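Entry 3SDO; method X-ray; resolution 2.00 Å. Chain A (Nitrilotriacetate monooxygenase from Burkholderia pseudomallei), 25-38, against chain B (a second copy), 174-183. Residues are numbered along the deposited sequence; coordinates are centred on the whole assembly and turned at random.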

# COMPACT_ATOMS: atom_id res chain seq x y z
N ALA A 25 -23.94 -4.51 -0.94
CA ALA A 25 -23.54 -5.77 -1.56
C ALA A 25 -23.08 -6.82 -0.53
O ALA A 25 -23.12 -8.03 -0.81
CB ALA A 25 -22.43 -5.52 -2.62
N TRP A 26 -22.64 -6.37 0.65
CA TRP A 26 -22.21 -7.30 1.72
C TRP A 26 -23.32 -8.26 2.14
O TRP A 26 -23.05 -9.29 2.78
CB TRP A 26 -21.72 -6.55 2.97
CG TRP A 26 -22.78 -5.81 3.73
CD1 TRP A 26 -23.22 -4.52 3.49
CD2 TRP A 26 -23.52 -6.27 4.86
NE1 TRP A 26 -24.21 -4.17 4.39
CE2 TRP A 26 -24.41 -5.23 5.25
CE3 TRP A 26 -23.52 -7.46 5.59
CZ2 TRP A 26 -25.28 -5.34 6.33
CZ3 TRP A 26 -24.42 -7.59 6.67
CH2 TRP A 26 -25.27 -6.53 7.03
N LYS A 27 -24.57 -7.89 1.84
CA LYS A 27 -25.73 -8.73 2.16
C LYS A 27 -25.95 -9.86 1.14
O LYS A 27 -26.70 -10.79 1.42
CB LYS A 27 -27.03 -7.91 2.20
CG LYS A 27 -27.11 -6.75 3.17
CD LYS A 27 -28.57 -6.22 3.20
CE LYS A 27 -28.71 -4.90 3.91
NZ LYS A 27 -30.03 -4.20 3.68
N HIS A 28 -25.36 -9.75 -0.05
CA HIS A 28 -25.63 -10.75 -1.10
C HIS A 28 -24.90 -12.06 -0.84
O HIS A 28 -23.70 -12.03 -0.55
CB HIS A 28 -25.26 -10.23 -2.50
CG HIS A 28 -25.95 -10.98 -3.58
ND1 HIS A 28 -25.38 -12.08 -4.19
CD2 HIS A 28 -27.20 -10.88 -4.08
CE1 HIS A 28 -26.25 -12.58 -5.05
NE2 HIS A 28 -27.36 -11.88 -4.99
N PRO A 29 -25.61 -13.21 -0.95
CA PRO A 29 -24.99 -14.51 -0.65
C PRO A 29 -23.85 -14.95 -1.56
O PRO A 29 -23.14 -15.86 -1.20
CB PRO A 29 -26.15 -15.52 -0.76
CG PRO A 29 -27.25 -14.81 -1.47
CD PRO A 29 -27.06 -13.34 -1.25
N SER A 30 -23.67 -14.32 -2.72
CA SER A 30 -22.57 -14.70 -3.61
C SER A 30 -21.19 -14.15 -3.16
O SER A 30 -20.18 -14.44 -3.81
CB SER A 30 -22.86 -14.24 -5.04
OG SER A 30 -22.75 -12.81 -5.20
N VAL A 31 -21.16 -13.33 -2.11
CA VAL A 31 -19.90 -12.85 -1.54
C VAL A 31 -19.85 -13.13 -0.04
O VAL A 31 -20.89 -13.27 0.59
CB VAL A 31 -19.69 -11.32 -1.80
CG1 VAL A 31 -19.72 -11.01 -3.32
CG2 VAL A 31 -20.73 -10.48 -1.05
N PRO A 32 -18.64 -13.24 0.54
CA PRO A 32 -18.58 -13.29 2.01
C PRO A 32 -18.99 -11.94 2.62
O PRO A 32 -18.72 -10.89 2.04
CB PRO A 32 -17.09 -13.56 2.33
CG PRO A 32 -16.34 -13.37 1.09
CD PRO A 32 -17.30 -13.09 -0.07
N PRO A 33 -19.63 -11.97 3.79
CA PRO A 33 -20.10 -10.74 4.42
C PRO A 33 -18.97 -9.72 4.67
O PRO A 33 -19.20 -8.51 4.55
CB PRO A 33 -20.68 -11.20 5.77
CG PRO A 33 -20.70 -12.65 5.76
CD PRO A 33 -19.93 -13.17 4.59
N ASP A 34 -17.78 -10.21 5.01
CA ASP A 34 -16.61 -9.32 5.25
C ASP A 34 -15.76 -9.11 3.99
O ASP A 34 -14.58 -8.77 4.07
CB ASP A 34 -15.73 -9.91 6.36
CG ASP A 34 -15.11 -11.24 5.98
OD1 ASP A 34 -15.45 -11.79 4.92
OD2 ASP A 34 -14.30 -11.75 6.76
N ALA A 35 -16.36 -9.35 2.82
CA ALA A 35 -15.65 -9.23 1.55
C ALA A 35 -14.73 -8.00 1.47
O ALA A 35 -13.59 -8.12 1.03
CB ALA A 35 -16.66 -9.23 0.37
N SER A 36 -15.20 -6.84 1.92
CA SER A 36 -14.39 -5.61 1.78
C SER A 36 -13.02 -5.63 2.45
O SER A 36 -12.12 -4.95 2.00
CB SER A 36 -15.19 -4.39 2.19
OG SER A 36 -16.18 -4.15 1.19
N VAL A 37 -12.87 -6.41 3.51
CA VAL A 37 -11.59 -6.60 4.17
C VAL A 37 -11.28 -8.10 4.33
O VAL A 37 -10.80 -8.56 5.37
CB VAL A 37 -11.54 -5.85 5.53
CG1 VAL A 37 -11.45 -4.37 5.30
CG2 VAL A 37 -12.77 -6.16 6.37
N ASN A 38 -11.56 -8.84 3.27
CA ASN A 38 -11.26 -10.27 3.19
C ASN A 38 -10.24 -10.44 2.05
O ASN A 38 -10.63 -10.41 0.86
CB ASN A 38 -12.55 -11.04 2.88
CG ASN A 38 -12.33 -12.55 2.80
OD1 ASN A 38 -11.41 -13.03 2.13
ND2 ASN A 38 -13.18 -13.31 3.50
N VAL B 174 -20.39 -6.44 13.21
CA VAL B 174 -21.29 -7.54 13.42
C VAL B 174 -21.80 -8.14 12.11
O VAL B 174 -22.04 -9.34 12.05
CB VAL B 174 -22.49 -7.14 14.32
CG1 VAL B 174 -21.99 -6.79 15.72
CG2 VAL B 174 -23.29 -5.97 13.70
N ARG B 175 -21.98 -7.30 11.10
CA ARG B 175 -22.40 -7.75 9.77
C ARG B 175 -23.51 -8.78 9.85
O ARG B 175 -23.38 -9.89 9.34
CB ARG B 175 -21.22 -8.34 9.00
CG ARG B 175 -20.03 -7.41 8.93
CD ARG B 175 -19.15 -7.85 7.81
NE ARG B 175 -17.85 -7.22 7.78
CZ ARG B 175 -16.80 -7.56 8.53
NH1 ARG B 175 -16.89 -8.53 9.45
NH2 ARG B 175 -15.64 -6.93 8.35
N ASP B 176 -24.61 -8.40 10.49
CA ASP B 176 -25.71 -9.29 10.77
C ASP B 176 -26.68 -9.23 9.60
O ASP B 176 -27.40 -8.24 9.44
CB ASP B 176 -26.37 -8.86 12.09
CG ASP B 176 -27.50 -9.80 12.54
OD1 ASP B 176 -28.15 -10.46 11.69
OD2 ASP B 176 -27.76 -9.82 13.75
N ARG B 177 -26.69 -10.28 8.78
CA ARG B 177 -27.53 -10.31 7.58
C ARG B 177 -29.01 -10.55 7.94
O ARG B 177 -29.88 -10.19 7.17
CB ARG B 177 -27.05 -11.37 6.58
CG ARG B 177 -25.74 -11.02 5.84
CD ARG B 177 -25.37 -12.08 4.81
NE ARG B 177 -24.30 -11.67 3.90
CZ ARG B 177 -23.60 -12.51 3.13
NH1 ARG B 177 -23.82 -13.82 3.17
NH2 ARG B 177 -22.63 -12.05 2.35
N ALA B 178 -29.28 -11.15 9.09
CA ALA B 178 -30.66 -11.33 9.56
C ALA B 178 -31.34 -9.98 9.79
O ALA B 178 -32.49 -9.82 9.44
CB ALA B 178 -30.70 -12.18 10.84
N THR B 179 -30.62 -9.00 10.34
CA THR B 179 -31.22 -7.69 10.66
C THR B 179 -30.81 -6.56 9.71
O THR B 179 -31.48 -5.54 9.63
CB THR B 179 -30.86 -7.27 12.10
OG1 THR B 179 -29.45 -7.07 12.21
CG2 THR B 179 -31.32 -8.35 13.10
N GLY B 180 -29.71 -6.74 8.99
CA GLY B 180 -29.17 -5.67 8.16
C GLY B 180 -28.25 -4.71 8.89
O GLY B 180 -27.84 -3.70 8.32
N ARG B 181 -27.92 -4.99 10.16
CA ARG B 181 -27.02 -4.12 10.91
C ARG B 181 -25.57 -4.49 10.53
O ARG B 181 -25.13 -5.62 10.78
CB ARG B 181 -27.25 -4.25 12.43
CG ARG B 181 -26.38 -3.32 13.30
CD ARG B 181 -26.80 -3.32 14.78
NE ARG B 181 -26.61 -4.66 15.34
CZ ARG B 181 -25.95 -4.96 16.45
NH1 ARG B 181 -25.40 -4.03 17.23
NH2 ARG B 181 -25.84 -6.24 16.80
N PHE B 182 -24.86 -3.55 9.91
CA PHE B 182 -23.50 -3.82 9.46
C PHE B 182 -22.49 -3.71 10.60
O PHE B 182 -21.54 -4.51 10.70
CB PHE B 182 -23.10 -2.85 8.34
CG PHE B 182 -21.72 -3.11 7.79
CD1 PHE B 182 -20.68 -2.22 8.02
CD2 PHE B 182 -21.45 -4.26 7.06
CE1 PHE B 182 -19.40 -2.46 7.50
CE2 PHE B 182 -20.18 -4.49 6.53
CZ PHE B 182 -19.16 -3.61 6.76
N PHE B 183 -22.68 -2.69 11.44
CA PHE B 183 -21.78 -2.47 12.56
C PHE B 183 -22.49 -1.82 13.74
O PHE B 183 -23.58 -1.26 13.59
CB PHE B 183 -20.61 -1.59 12.12
CG PHE B 183 -20.93 -0.11 12.01
CD1 PHE B 183 -21.78 0.36 11.01
CD2 PHE B 183 -20.35 0.81 12.89
CE1 PHE B 183 -22.06 1.72 10.90
CE2 PHE B 183 -20.63 2.17 12.78
CZ PHE B 183 -21.48 2.63 11.78
O HOH W 1 -22.22 -15.51 1.72

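The most unusual feature of this contact is that every direct hydrogen bond across it comes from one side chain, R177(B), and ends on backbone carbonyls, with no acidic partner. Its long, nearly extended chain (chi1 m, chi2 and chi3 t) carries the guanidinium into the bend formed by residues 26 to 33 of chain A. There R177(B) NE and NH2 both donate to W26(A) O, at 2.9 Å and 2.8 Å, and R177(B) NH2 also donates to V31(A) O at 2.8 Å. These two acceptors lie near the guanidinium plane, where the N-H bonds point. H28(A) O is 3.1 Å from R177(B) NH2, but the angle is too poor for a hydrogen bond. P33(A) CD lies over one face of the guanidinium, 3.7 Å from R177(B) NH2, and K27(A) O over the opposite face. The remaining terminal nitrogen uses a water: R177(B) NH1 donates to water 1 O at 2.7 Å, and that water donates to P29(A) O at 3.1 Å and V31(A) O at 2.8 Å. The type I turn from H28(A) to V31(A), with V31(A) N bonded to H28(A) O at 3.3 Å, helps shape this acceptor site; H28(A) ND1 accepts from S30(A) N at 3.2 Å within it.

W26(A) is the apolar counterpart. Its CA-to-CB bond points sideways, but the indole end comes nearer and lies against the chain B loop. F182(B) turns its edge toward the indole face, with planes at 59° and W26(A) CE2 3.6 Å from F182(B) CD2. At the indole edge lie G180(B) O, 3.6 Å from W26(A) CZ2, and D176(B) O, 3.6 Å from W26(A) CH2. The loop is braced by D176(B) N to R181(B) O and G180(B) N to D176(B) O, both 2.8 Å. Glycine suits position 180: at its positive phi a CB would jam against the preceding carbonyl.

R175(B) reaches chain A without a cross-chain hydrogen bond. R175(B) CD packs 3.3 Å from P33(A) O, D34(A) CB lies over one guanidinium face, 3.4 Å from R175(B) CZ, and V37(A) CG2 is 3.6 Å from R175(B) NH2. The carboxylate of D34(A) leads away and accepts instead from its own chain, N38(A) ND2 to D34(A) OD1 at 3.1 Å. Together the stretches bury 602 Å², with R177(B) and W26(A) the most covered residues.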